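Cobalamin biosynthesis protein CobN (Mycobacterium tuberculosis, PDB 7C6O) forms the large, catalytic subunit of cobaltochelatase, which inserts cobalt into the corrin ring of hydrogenobyrinic acid a,c-diamide with ATP hydrolysis during cobalamin biosynthesis. Local coordinates at residues Ser865-Tyr870 with Leu929-Ile934; Gly895-Glu900 with Ala1058-Thr1063; Leu854-Gly859 with Val907-Asp912; Asp957-Val962 with Thr992-Gly997; Asp935-Ile940 with Asn1048-Arg1053. All coordinates share one frame; numbering follows the deposited sequence. Where two conformers were deposited one is given.

Contact 1: Ser865-Tyr870 with Leu929-Ile934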
# COMPACT_ATOMS: atom_id res chain seq x y z
N SER A 865 -1.47 25.97 -7.50
CA SER A 865 -2.90 26.20 -7.32
C SER A 865 -3.22 26.55 -5.87
O SER A 865 -4.05 27.43 -5.61
CB SER A 865 -3.68 24.97 -7.78
OG SER A 865 -5.08 25.17 -7.67
N LEU A 866 -2.57 25.86 -4.93
CA LEU A 866 -2.78 26.16 -3.51
C LEU A 866 -2.32 27.58 -3.18
O LEU A 866 -3.01 28.32 -2.48
CB LEU A 866 -2.04 25.14 -2.65
CG LEU A 866 -2.06 25.26 -1.12
CD1 LEU A 866 -1.89 23.88 -0.50
CD2 LEU A 866 -0.96 26.18 -0.61
N LEU A 867 -1.14 27.96 -3.67
CA LEU A 867 -0.61 29.29 -3.37
C LEU A 867 -1.47 30.38 -4.00
O LEU A 867 -1.73 31.42 -3.36
CB LEU A 867 0.84 29.40 -3.83
CG LEU A 867 1.81 28.45 -3.13
CD1 LEU A 867 3.20 28.56 -3.73
CD2 LEU A 867 1.85 28.72 -1.64
N ALA A 868 -1.92 30.18 -5.24
CA ALA A 868 -2.77 31.16 -5.89
C ALA A 868 -4.07 31.37 -5.11
O ALA A 868 -4.51 32.51 -4.93
CB ALA A 868 -3.07 30.74 -7.32
N ARG A 869 -4.68 30.28 -4.64
CA ARG A 869 -5.92 30.40 -3.88
C ARG A 869 -5.70 31.19 -2.59
O ARG A 869 -6.48 32.09 -2.25
CB ARG A 869 -6.48 29.01 -3.57
CG ARG A 869 -7.82 29.03 -2.84
CD ARG A 869 -8.92 29.65 -3.71
NE ARG A 869 -10.17 29.84 -2.98
CZ ARG A 869 -11.22 29.03 -3.06
NH1 ARG A 869 -11.18 27.96 -3.85
NH2 ARG A 869 -12.32 29.29 -2.36
N TYR A 870 -4.63 30.86 -1.85
CA TYR A 870 -4.38 31.53 -0.58
C TYR A 870 -4.10 33.01 -0.80
O TYR A 870 -4.65 33.87 -0.10
CB TYR A 870 -3.22 30.86 0.15
CG TYR A 870 -3.04 31.35 1.57
CD1 TYR A 870 -2.25 32.46 1.85
CD2 TYR A 870 -3.70 30.72 2.62
CE1 TYR A 870 -2.10 32.91 3.15
CE2 TYR A 870 -3.55 31.16 3.92
CZ TYR A 870 -2.75 32.26 4.18
OH TYR A 870 -2.61 32.69 5.47
N LEU A 929 12.22 30.66 -9.04
CA LEU A 929 11.00 30.34 -8.30
C LEU A 929 9.99 31.47 -8.38
O LEU A 929 8.78 31.22 -8.40
CB LEU A 929 11.36 30.03 -6.84
CG LEU A 929 10.39 29.21 -6.00
CD1 LEU A 929 10.08 27.89 -6.68
CD2 LEU A 929 10.98 28.97 -4.62
N GLY A 930 10.45 32.72 -8.44
CA GLY A 930 9.55 33.86 -8.53
C GLY A 930 8.72 34.11 -7.30
O GLY A 930 7.80 34.94 -7.35
N ARG A 931 9.02 33.44 -6.19
CA ARG A 931 8.22 33.53 -4.98
C ARG A 931 9.05 32.96 -3.84
O ARG A 931 10.05 32.28 -4.08
CB ARG A 931 6.90 32.76 -5.13
CG ARG A 931 7.10 31.30 -5.46
CD ARG A 931 6.08 30.44 -4.75
NE ARG A 931 6.13 29.06 -5.20
CZ ARG A 931 6.78 28.08 -4.57
NH1 ARG A 931 7.45 28.34 -3.45
NH2 ARG A 931 6.76 26.85 -5.06
N PRO A 932 8.66 33.22 -2.59
CA PRO A 932 9.43 32.66 -1.47
C PRO A 932 9.31 31.14 -1.41
O PRO A 932 8.31 30.55 -1.84
CB PRO A 932 8.78 33.30 -0.23
CG PRO A 932 8.05 34.48 -0.74
CD PRO A 932 7.60 34.12 -2.12
N ARG A 933 10.36 30.51 -0.89
CA ARG A 933 10.24 29.12 -0.48
C ARG A 933 9.24 29.02 0.66
O ARG A 933 9.38 29.70 1.69
CB ARG A 933 11.60 28.58 -0.04
CG ARG A 933 12.70 28.71 -1.08
CD ARG A 933 13.94 27.92 -0.70
NE ARG A 933 15.08 28.28 -1.53
CZ ARG A 933 15.32 27.79 -2.74
NH1 ARG A 933 14.48 26.91 -3.27
NH2 ARG A 933 16.38 28.19 -3.42
N ILE A 934 8.21 28.21 0.47
CA ILE A 934 7.15 28.05 1.46
C ILE A 934 7.52 26.90 2.39
O ILE A 934 7.92 25.83 1.93
CB ILE A 934 5.79 27.80 0.78
CG1 ILE A 934 5.52 28.86 -0.30
CG2 ILE A 934 4.67 27.77 1.81
CD1 ILE A 934 5.36 30.27 0.23
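L867 meets R931 and I934 with its two methyl branches, one to each. The first meeting is of a methyl with a guanidinium face. CD1 of L867 lies 3.3 Å from NE of R931, a tight approach, and sits off-centre over the plane. R931, with CG between backbone N and carbonyl carbon (chi1 58°), bends at chi2 to reach L867. CD1 of L929 covers the opposite face, so the flat group is held between two leucine methyls. The second meeting is purely apolar: CD2 of L867 is 3.9 Å from CG1 of I934, and the side chains lie alongside, pointing opposite ways. Hydrogen bonds hold the rim of the guanidinium. R931 NH1 donates to P932 O at 2.9 Å, with the oxygen close to the guanidinium plane. The carbonyls of A903 and L904 take further N-H groups and fix its rotation. The loop 930-934 passes between helix 853-874, which carries L867, and the end of helix 896-905, before entering strand 935-940. Y973 of helix 973-985 packs on I934.

Contact 2: Gly895-Glu900 with Ala1058-Thr1063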
# COMPACT_ATOMS: atom_id res chain seq x y z
N GLY A 895 3.29 9.76 -7.01
CA GLY A 895 3.94 10.68 -6.10
C GLY A 895 3.54 12.15 -6.17
O GLY A 895 4.39 13.02 -5.93
N ASP A 896 2.27 12.44 -6.45
CA ASP A 896 1.82 13.83 -6.54
C ASP A 896 2.10 14.60 -5.25
O ASP A 896 2.60 15.73 -5.27
CB ASP A 896 0.33 13.90 -6.88
CG ASP A 896 0.04 13.56 -8.33
OD1 ASP A 896 0.96 13.12 -9.04
OD2 ASP A 896 -1.12 13.74 -8.74
N ASP A 897 1.74 14.00 -4.10
CA ASP A 897 1.96 14.65 -2.81
C ASP A 897 3.42 15.00 -2.61
O ASP A 897 3.76 16.10 -2.14
CB ASP A 897 1.50 13.75 -1.66
CG ASP A 897 0.00 13.57 -1.58
OD1 ASP A 897 -0.75 14.31 -2.26
OD2 ASP A 897 -0.42 12.68 -0.82
N ILE A 898 4.31 14.05 -2.91
CA ILE A 898 5.74 14.26 -2.71
C ILE A 898 6.23 15.42 -3.55
O ILE A 898 6.98 16.29 -3.08
CB ILE A 898 6.51 12.97 -3.03
CG1 ILE A 898 5.95 11.79 -2.22
CG2 ILE A 898 8.00 13.16 -2.78
CD1 ILE A 898 6.20 10.44 -2.86
N ALA A 899 5.82 15.45 -4.82
CA ALA A 899 6.22 16.54 -5.71
C ALA A 899 5.71 17.88 -5.21
O ALA A 899 6.39 18.90 -5.36
CB ALA A 899 5.72 16.26 -7.13
N GLU A 900 4.51 17.91 -4.63
CA GLU A 900 3.97 19.17 -4.12
C GLU A 900 4.83 19.72 -2.99
O GLU A 900 5.11 20.92 -2.95
CB GLU A 900 2.53 18.99 -3.66
CG GLU A 900 1.86 20.30 -3.24
CD GLU A 900 0.45 20.12 -2.73
OE1 GLU A 900 0.01 18.96 -2.57
OE2 GLU A 900 -0.23 21.14 -2.48
N ALA A 1058 -3.74 21.16 4.24
CA ALA A 1058 -4.12 20.67 2.92
C ALA A 1058 -4.19 19.15 2.90
O ALA A 1058 -3.41 18.46 3.57
CB ALA A 1058 -3.15 21.16 1.85
N LYS A 1059 -5.13 18.64 2.12
CA LYS A 1059 -5.23 17.22 1.80
C LYS A 1059 -5.66 17.10 0.35
O LYS A 1059 -6.50 17.88 -0.11
CB LYS A 1059 -6.23 16.49 2.71
CG LYS A 1059 -6.36 15.00 2.41
CD LYS A 1059 -5.05 14.28 2.71
CE LYS A 1059 -5.11 12.80 2.33
NZ LYS A 1059 -4.95 12.56 0.86
N ASN A 1060 -5.09 16.15 -0.37
CA ASN A 1060 -5.40 15.99 -1.78
C ASN A 1060 -6.34 14.81 -1.99
O ASN A 1060 -6.21 13.77 -1.33
CB ASN A 1060 -4.12 15.81 -2.60
CG ASN A 1060 -3.24 17.05 -2.57
OD1 ASN A 1060 -3.74 18.17 -2.52
ND2 ASN A 1060 -1.93 16.85 -2.58
N THR A 1061 -7.31 14.99 -2.88
CA THR A 1061 -8.25 13.95 -3.29
C THR A 1061 -7.85 13.52 -4.69
O THR A 1061 -8.03 14.27 -5.65
CB THR A 1061 -9.69 14.46 -3.25
OG1 THR A 1061 -9.82 15.58 -4.13
CG2 THR A 1061 -10.07 14.88 -1.85
N ASP A 1062 -7.31 12.31 -4.80
CA ASP A 1062 -6.72 11.83 -6.04
C ASP A 1062 -7.52 10.73 -6.73
O ASP A 1062 -7.15 10.32 -7.83
CB ASP A 1062 -5.30 11.32 -5.77
CG ASP A 1062 -5.20 10.54 -4.47
OD1 ASP A 1062 -6.21 9.97 -4.03
OD2 ASP A 1062 -4.10 10.51 -3.89
N THR A 1063 -8.58 10.23 -6.10
CA THR A 1063 -9.37 9.16 -6.70
C THR A 1063 -10.85 9.51 -6.59
O THR A 1063 -11.28 10.13 -5.61
CB THR A 1063 -9.05 7.80 -6.04
OG1 THR A 1063 -8.98 6.78 -7.05
CG2 THR A 1063 -10.09 7.41 -5.00
O HOH W 1 -2.22 11.43 0.47
O HOH W 2 -2.17 12.55 -4.19
O HOH W 3 -2.71 20.74 -2.13
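The amide of N1060 meets the carboxylates of D897 and E900 at its nitrogen edge. Both acceptor oxygens lie close to the amide plane. The E900 carboxylate is turned only 20° from that plane, the D897 carboxylate 43°. ND2 of N1060 donates to D897 OD1 at 2.8 Å and to E900 OE1 at 2.9 Å. Both bonds are nearly straight, and together they use both hydrogens of the amide nitrogen. D897 OD1 is approached on its anti side, out of the carboxylate plane. E900 OE1 is met nearly along its own C-O axis. E900 gets there as a fully extended chain, with CG anti to the backbone N (chi1 -175°).

Waters complete the join. One donates to E900 OE2 and, at 2.8 Å, to N1060 OD1, so the carbonyl end of the amide is also tied to E900. A second donates to D897 OD1 and to D1062 OD2, the latter at 2.8 Å. A third donates to D897 OD2 and accepts from K1059 NZ at 3.0 Å. K1059 NZ also donates to N1060 O, and W886 gives the ammonium group a cation-pi partner.

The N-terminal turn of helix 896-905 here meets the C-terminal end of strand 1056-1061, in the central parallel part of a mixed sheet. Sites in alpha/beta folds commonly lie at such strand ends, but no ligand is seen here and no role is established.

Contact 3: Leu854-Gly859 with Val907-Asp912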
# COMPACT_ATOMS: atom_id res chain seq x y z
N LEU A 854 5.70 12.72 -14.51
CA LEU A 854 4.30 13.13 -14.58
C LEU A 854 3.79 13.59 -13.23
O LEU A 854 3.03 14.56 -13.14
CB LEU A 854 3.44 11.98 -15.12
CG LEU A 854 3.55 11.66 -16.61
CD1 LEU A 854 2.58 10.55 -16.98
CD2 LEU A 854 3.29 12.91 -17.44
N ALA A 855 4.19 12.90 -12.15
CA ALA A 855 3.78 13.32 -10.82
C ALA A 855 4.42 14.65 -10.44
O ALA A 855 3.79 15.46 -9.75
CB ALA A 855 4.15 12.24 -9.79
N TRP A 856 5.65 14.90 -10.89
CA TRP A 856 6.28 16.19 -10.66
C TRP A 856 5.45 17.31 -11.27
O TRP A 856 5.26 18.36 -10.65
CB TRP A 856 7.70 16.20 -11.22
CG TRP A 856 8.34 17.56 -11.22
CD1 TRP A 856 8.71 18.28 -12.32
CD2 TRP A 856 8.67 18.35 -10.08
NE1 TRP A 856 9.25 19.48 -11.92
CE2 TRP A 856 9.24 19.55 -10.55
CE3 TRP A 856 8.53 18.17 -8.70
CZ2 TRP A 856 9.68 20.56 -9.70
CZ3 TRP A 856 8.96 19.17 -7.85
CH2 TRP A 856 9.53 20.35 -8.35
N GLU A 857 4.96 17.11 -12.50
CA GLU A 857 4.10 18.11 -13.13
C GLU A 857 2.86 18.37 -12.29
O GLU A 857 2.46 19.52 -12.10
CB GLU A 857 3.70 17.65 -14.53
CG GLU A 857 4.85 17.41 -15.49
CD GLU A 857 4.36 17.17 -16.91
OE1 GLU A 857 3.26 17.64 -17.25
OE2 GLU A 857 5.08 16.50 -17.68
N ALA A 858 2.24 17.30 -11.78
CA ALA A 858 1.03 17.46 -10.98
C ALA A 858 1.33 18.16 -9.66
O ALA A 858 0.57 19.04 -9.23
CB ALA A 858 0.38 16.10 -10.74
N GLY A 859 2.42 17.79 -9.00
CA GLY A 859 2.76 18.41 -7.73
C GLY A 859 3.03 19.90 -7.86
O GLY A 859 2.63 20.69 -7.00
N VAL A 907 12.45 22.87 -4.68
CA VAL A 907 13.45 21.84 -4.95
C VAL A 907 12.92 20.94 -6.06
O VAL A 907 11.77 20.48 -5.99
CB VAL A 907 13.78 21.02 -3.69
CG1 VAL A 907 14.77 19.91 -4.02
CG2 VAL A 907 14.33 21.92 -2.62
N ARG A 908 13.75 20.69 -7.06
CA ARG A 908 13.42 19.84 -8.19
C ARG A 908 14.03 18.46 -8.01
O ARG A 908 15.16 18.34 -7.52
CB ARG A 908 13.94 20.46 -9.49
CG ARG A 908 13.31 19.90 -10.75
CD ARG A 908 14.03 20.41 -11.99
NE ARG A 908 14.34 21.83 -11.89
CZ ARG A 908 13.52 22.81 -12.27
NH1 ARG A 908 12.33 22.51 -12.78
NH2 ARG A 908 13.89 24.07 -12.14
N PRO A 909 13.31 17.40 -8.37
CA PRO A 909 13.92 16.07 -8.37
C PRO A 909 14.89 15.92 -9.53
O PRO A 909 14.83 16.63 -10.53
CB PRO A 909 12.72 15.12 -8.54
CG PRO A 909 11.50 15.97 -8.34
CD PRO A 909 11.89 17.35 -8.73
N VAL A 910 15.81 14.97 -9.36
CA VAL A 910 16.79 14.61 -10.39
C VAL A 910 16.62 13.13 -10.68
O VAL A 910 16.77 12.29 -9.78
CB VAL A 910 18.23 14.93 -9.96
CG1 VAL A 910 19.22 14.49 -11.03
CG2 VAL A 910 18.38 16.42 -9.68
N TRP A 911 16.31 12.80 -11.93
CA TRP A 911 16.03 11.43 -12.34
C TRP A 911 17.21 10.83 -13.09
O TRP A 911 17.93 11.52 -13.81
CB TRP A 911 14.79 11.36 -13.24
CG TRP A 911 13.50 11.70 -12.56
CD1 TRP A 911 12.66 10.83 -11.92
CD2 TRP A 911 12.88 12.99 -12.47
NE1 TRP A 911 11.56 11.50 -11.43
CE2 TRP A 911 11.68 12.83 -11.76
CE3 TRP A 911 13.24 14.26 -12.92
CZ2 TRP A 911 10.83 13.90 -11.48
CZ3 TRP A 911 12.39 15.32 -12.65
CH2 TRP A 911 11.20 15.14 -11.94
N ASP A 912 17.39 9.52 -12.91
CA ASP A 912 18.21 8.71 -13.80
C ASP A 912 17.31 8.24 -14.93
O ASP A 912 16.39 7.45 -14.72
CB ASP A 912 18.82 7.53 -13.05
CG ASP A 912 19.57 6.59 -13.97
OD1 ASP A 912 20.75 6.86 -14.26
OD2 ASP A 912 18.98 5.57 -14.40
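W856 of the helix is met by V907, R908, P909 and W911 of the strand. A CH-pi interaction lies over the ring face. CD of P909 stands almost straight over the six-membered ring of W856, 3.5 Å from its centroid.

The two tryptophans form an offset edge-to-face pair. The edge of W911 points to the face of W856. The centroid of the W911 six-membered ring is 5.7 Å from that of the W856 five-membered ring, and the planes stand at 67°. CH2 of W911 also touches CB of W856, at 3.7 Å. P909 serves both rings, since its CB lies over one face of W911. CG of W856 is anti to the backbone N (chi1 171°), which sends the indole out from the helix to the strand.

The remaining contacts lie by the far end of the W856 ring. The aliphatic CG of R908 packs 3.8 Å from the aromatic CZ2 of W856. The charged end of R908 turns to a salt bridge with E928. The carbonyl oxygen of V907 is 3.3 Å from W856 CH2. W911 NE1 is satisfied by P851 O.

Helix 853-874 and strand 907-911 run antiparallel, at 174°, with short-segment axes 10.2 Å apart. The strand pairs with 918-923 in a beta hairpin, and the contact is a small tryptophan-proline cluster that packs this hairpin on the helix.

Contact 4: Asp957-Val962 with Thr992-Gly997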
# COMPACT_ATOMS: atom_id res chain seq x y z
N ASP A 957 15.85 15.52 3.35
CA ASP A 957 17.01 16.13 2.69
C ASP A 957 16.65 17.47 2.06
O ASP A 957 17.45 18.41 2.09
CB ASP A 957 17.57 15.19 1.63
CG ASP A 957 18.32 14.01 2.22
OD1 ASP A 957 18.61 14.02 3.44
OD2 ASP A 957 18.62 13.06 1.46
N ALA A 958 15.45 17.57 1.48
CA ALA A 958 15.07 18.81 0.80
C ALA A 958 14.87 19.95 1.79
O ALA A 958 15.28 21.08 1.52
CB ALA A 958 13.80 18.58 -0.02
N VAL A 959 14.23 19.67 2.93
CA VAL A 959 14.04 20.70 3.95
C VAL A 959 15.38 21.22 4.45
O VAL A 959 15.61 22.43 4.52
CB VAL A 959 13.19 20.15 5.11
CG1 VAL A 959 13.16 21.15 6.26
CG2 VAL A 959 11.78 19.83 4.63
N ARG A 960 16.28 20.30 4.81
CA ARG A 960 17.60 20.71 5.29
C ARG A 960 18.40 21.41 4.20
O ARG A 960 19.16 22.33 4.49
CB ARG A 960 18.35 19.50 5.84
CG ARG A 960 17.83 19.02 7.18
CD ARG A 960 18.61 17.82 7.70
NE ARG A 960 18.21 16.59 7.03
CZ ARG A 960 18.94 15.98 6.09
NH1 ARG A 960 20.11 16.48 5.73
NH2 ARG A 960 18.49 14.86 5.54
N LEU A 961 18.22 20.98 2.95
CA LEU A 961 18.88 21.64 1.82
C LEU A 961 18.53 23.13 1.79
O LEU A 961 19.42 23.99 1.82
CB LEU A 961 18.46 20.97 0.52
CG LEU A 961 19.44 20.85 -0.66
CD1 LEU A 961 18.72 20.29 -1.87
CD2 LEU A 961 20.11 22.18 -0.99
N VAL A 962 17.24 23.45 1.74
CA VAL A 962 16.83 24.85 1.60
C VAL A 962 16.94 25.62 2.91
O VAL A 962 17.07 26.85 2.87
CB VAL A 962 15.40 24.95 1.05
CG1 VAL A 962 15.32 24.35 -0.33
CG2 VAL A 962 14.40 24.28 1.99
N THR A 992 15.19 21.87 11.97
CA THR A 992 14.83 21.47 10.61
C THR A 992 13.87 20.28 10.58
O THR A 992 13.67 19.69 9.52
CB THR A 992 16.09 21.13 9.81
OG1 THR A 992 16.80 20.06 10.45
CG2 THR A 992 17.00 22.35 9.70
N THR A 993 13.28 19.93 11.72
CA THR A 993 12.34 18.82 11.77
C THR A 993 11.01 19.25 11.18
O THR A 993 10.42 20.25 11.63
CB THR A 993 12.17 18.33 13.21
OG1 THR A 993 13.42 17.79 13.67
CG2 THR A 993 11.11 17.25 13.29
N ARG A 994 10.54 18.52 10.17
CA ARG A 994 9.27 18.83 9.50
C ARG A 994 8.37 17.63 9.26
O ARG A 994 7.18 17.83 9.00
CB ARG A 994 9.54 19.52 8.15
CG ARG A 994 10.15 20.90 8.24
CD ARG A 994 9.21 21.88 8.92
NE ARG A 994 9.73 23.25 8.87
CZ ARG A 994 10.59 23.75 9.75
NH1 ARG A 994 11.04 23.00 10.74
NH2 ARG A 994 11.01 25.01 9.62
N ILE A 995 8.88 16.40 9.33
CA ILE A 995 8.12 15.21 8.96
C ILE A 995 7.68 14.49 10.23
O ILE A 995 8.52 14.10 11.05
CB ILE A 995 8.94 14.28 8.06
CG1 ILE A 995 9.54 15.07 6.89
CG2 ILE A 995 8.08 13.13 7.55
CD1 ILE A 995 10.52 14.27 6.07
N PHE A 996 6.37 14.31 10.38
CA PHE A 996 5.82 13.63 11.54
C PHE A 996 4.94 12.47 11.08
O PHE A 996 4.42 12.48 9.96
CB PHE A 996 5.03 14.60 12.43
CG PHE A 996 5.85 15.77 12.91
CD1 PHE A 996 6.53 15.70 14.11
CD2 PHE A 996 5.97 16.91 12.14
CE1 PHE A 996 7.31 16.76 14.55
CE2 PHE A 996 6.74 17.98 12.57
CZ PHE A 996 7.40 17.91 13.78
N GLY A 997 4.79 11.47 11.93
CA GLY A 997 4.01 10.31 11.57
C GLY A 997 3.61 9.48 12.77
O GLY A 997 3.83 9.88 13.92
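V959 and R994 make the tight half of this contact. V959 is buried and meets both T992 and R994. Its CG1 is 3.6 Å from R994 CG and also 3.6 Å from the carbonyl oxygen of T992. Its other methyl, CG2, touches the same arginine less closely. Chi1 of R994 (-67°) sets its CG against V959, and the bend at chi2 (-64°) carries the guanidinium away from it. There NH1 donates to T993 O at 3.0 Å, from above the carbonyl plane, and to A991 O. NE makes a salt bridge with D935.

Helix 949-963 comes after strand 935-940, and the chain then returns through further helices to strand 995-997, which lies parallel beside 935-940. This is a beta-alpha-beta connection, and V959 packs near the entry to its second strand.

The other half has fewer contacts. R960 is partly exposed and touches the buried T992 mainly through its CG, 3.6 Å from T992 OG1, the side chains nearly perpendicular. The R960 guanidinium pairs through NE with D956.

Contact 5: Asp935-Ile940 with Asn1048-Arg1053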
# COMPACT_ATOMS: atom_id res chain seq x y z
N ASP A 935 7.40 27.13 3.69
CA ASP A 935 7.65 26.08 4.66
C ASP A 935 6.57 25.00 4.55
O ASP A 935 5.42 25.28 4.21
CB ASP A 935 7.69 26.65 6.08
CG ASP A 935 8.58 25.84 7.02
OD1 ASP A 935 9.09 24.78 6.61
OD2 ASP A 935 8.78 26.29 8.17
N VAL A 936 6.95 23.76 4.82
CA VAL A 936 6.03 22.63 4.74
C VAL A 936 6.21 21.75 5.97
O VAL A 936 7.33 21.36 6.30
CB VAL A 936 6.23 21.80 3.46
CG1 VAL A 936 5.23 20.65 3.42
CG2 VAL A 936 6.10 22.66 2.22
N THR A 937 5.11 21.45 6.65
CA THR A 937 5.06 20.41 7.67
C THR A 937 4.29 19.23 7.10
O THR A 937 3.17 19.41 6.59
CB THR A 937 4.39 20.91 8.96
OG1 THR A 937 5.23 21.90 9.57
CG2 THR A 937 4.18 19.77 9.93
N VAL A 938 4.88 18.05 7.16
CA VAL A 938 4.34 16.85 6.52
C VAL A 938 3.93 15.87 7.60
O VAL A 938 4.74 15.48 8.44
CB VAL A 938 5.36 16.21 5.57
CG1 VAL A 938 4.79 14.94 4.96
CG2 VAL A 938 5.77 17.19 4.48
N ARG A 939 2.67 15.44 7.56
CA ARG A 939 2.20 14.30 8.33
C ARG A 939 2.14 13.10 7.38
O ARG A 939 1.29 13.05 6.49
CB ARG A 939 0.84 14.57 8.97
CG ARG A 939 0.20 13.33 9.59
CD ARG A 939 1.12 12.65 10.61
NE ARG A 939 0.50 11.44 11.16
CZ ARG A 939 -0.40 11.44 12.14
NH1 ARG A 939 -0.77 12.58 12.70
NH2 ARG A 939 -0.92 10.29 12.56
N ILE A 940 3.05 12.15 7.57
CA ILE A 940 3.03 10.90 6.82
C ILE A 940 2.23 9.88 7.61
O ILE A 940 2.12 9.97 8.84
CB ILE A 940 4.45 10.38 6.52
CG1 ILE A 940 5.21 10.11 7.82
CG2 ILE A 940 5.22 11.37 5.63
CD1 ILE A 940 6.60 9.51 7.61
N ASN A 1048 4.51 20.83 17.96
CA ASN A 1048 3.71 21.99 18.33
C ASN A 1048 4.28 23.28 17.74
O ASN A 1048 3.53 24.14 17.28
CB ASN A 1048 3.61 22.10 19.86
CG ASN A 1048 2.81 20.95 20.47
OD1 ASN A 1048 1.96 20.35 19.82
ND2 ASN A 1048 3.10 20.64 21.73
N ARG A 1049 5.61 23.42 17.76
CA ARG A 1049 6.22 24.62 17.19
C ARG A 1049 5.89 24.76 15.71
O ARG A 1049 5.56 25.86 15.25
CB ARG A 1049 7.74 24.59 17.40
CG ARG A 1049 8.15 24.64 18.86
CD ARG A 1049 9.66 24.72 19.02
NE ARG A 1049 10.17 26.05 18.70
CZ ARG A 1049 10.20 27.06 19.56
NH1 ARG A 1049 9.74 26.89 20.79
NH2 ARG A 1049 10.67 28.24 19.19
N GLN A 1050 5.95 23.66 14.96
CA GLN A 1050 5.69 23.74 13.52
C GLN A 1050 4.20 23.85 13.22
O GLN A 1050 3.80 24.59 12.31
CB GLN A 1050 6.29 22.53 12.80
CG GLN A 1050 7.74 22.22 13.16
CD GLN A 1050 8.64 23.45 13.15
OE1 GLN A 1050 8.48 24.35 12.33
NE2 GLN A 1050 9.60 23.48 14.08
N TYR A 1051 3.35 23.13 13.97
CA TYR A 1051 1.92 23.22 13.72
C TYR A 1051 1.38 24.61 14.02
O TYR A 1051 0.44 25.06 13.35
CB TYR A 1051 1.16 22.16 14.53
CG TYR A 1051 1.04 20.83 13.82
CD1 TYR A 1051 2.17 20.17 13.35
CD2 TYR A 1051 -0.20 20.23 13.63
CE1 TYR A 1051 2.07 18.95 12.71
CE2 TYR A 1051 -0.31 19.00 12.98
CZ TYR A 1051 0.83 18.37 12.52
OH TYR A 1051 0.76 17.16 11.88
N ARG A 1052 1.95 25.31 15.00
CA ARG A 1052 1.51 26.67 15.28
C ARG A 1052 1.72 27.59 14.09
O ARG A 1052 1.03 28.61 13.98
CB ARG A 1052 2.24 27.23 16.51
CG ARG A 1052 1.68 26.74 17.84
CD ARG A 1052 2.31 27.48 19.02
NE ARG A 1052 2.85 26.55 20.01
CZ ARG A 1052 2.22 26.15 21.10
NH1 ARG A 1052 1.00 26.60 21.37
NH2 ARG A 1052 2.81 25.31 21.94
N ARG A 1053 2.64 27.25 13.19
CA ARG A 1053 2.92 28.07 12.02
C ARG A 1053 2.08 27.71 10.80
O ARG A 1053 2.11 28.44 9.81
CB ARG A 1053 4.40 27.97 11.64
CG ARG A 1053 5.36 28.51 12.68
CD ARG A 1053 6.76 28.63 12.12
NE ARG A 1053 7.70 29.21 13.08
CZ ARG A 1053 8.60 28.51 13.75
NH1 ARG A 1053 8.70 27.20 13.57
NH2 ARG A 1053 9.41 29.13 14.60
O HOH W 4 7.30 25.64 10.37
O HOH W 5 4.91 24.53 9.86
O HOH W 6 1.42 14.49 13.24
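T937 and R939 on an inner strand of the mixed sheet meet Q1050 and Y1051 on helix 1044-1051, which covers this face of the sheet. T937 uses both branches. Its CG2 is 3.6 Å from Y1051 CE1, and its OG1 is 3.5 Å from Q1050 CB. With OG1 beside the backbone N (chi1 -67°), the hydroxyl turns to Q1050 and the methyl to the tyrosine. Further along, CB of R939 is 3.9 Å from Y1051 OH.

D935, T937 and R939 alternate with V936 and V938, which pack on helix 896-905 on the other side. The strand belongs to the sheet that forms the middle layer, with helices on both faces, as in an alpha/beta/alpha sandwich.

Waters carry the polar links between strand and helix. One bonds to T937 OG1 and donates to the backbone O of Q1050 at 2.7 Å. Another donates to D935 OD2 and, at 2.6 Å, to Q1050 OE1. A third links Y1051 OH to R939 NH1, the latter bond weak. Direct bonds fix the polar ends from outside: Q1050 NE2 reaches D981 and Y1051 OH reaches Y1026. The ring of Y1026 also receives R939 in a cation-pi contact.

The five contacts lie in one alpha/beta region. Contacts 4 and 5 are nearest, with centres about 10 Å apart. They share neighbouring strands: F996 N is 2.8 Å from V938 O, and F996 O is 2.8 Å from I940 N, both probable hydrogen bonds. Contacts 2 and 3 have centres about 13 Å apart and touch where A899 and D896 pack on helix 853-874. Contact 1 uses that same helix, and its L866 reaches E900 and A1058 of contact 2. V907 of contact 3 packs on V962 of contact 4. Contact 1 runs directly into contact 5 along the chain. The sodium ion, bound by D125 and S127, involves none of these segments.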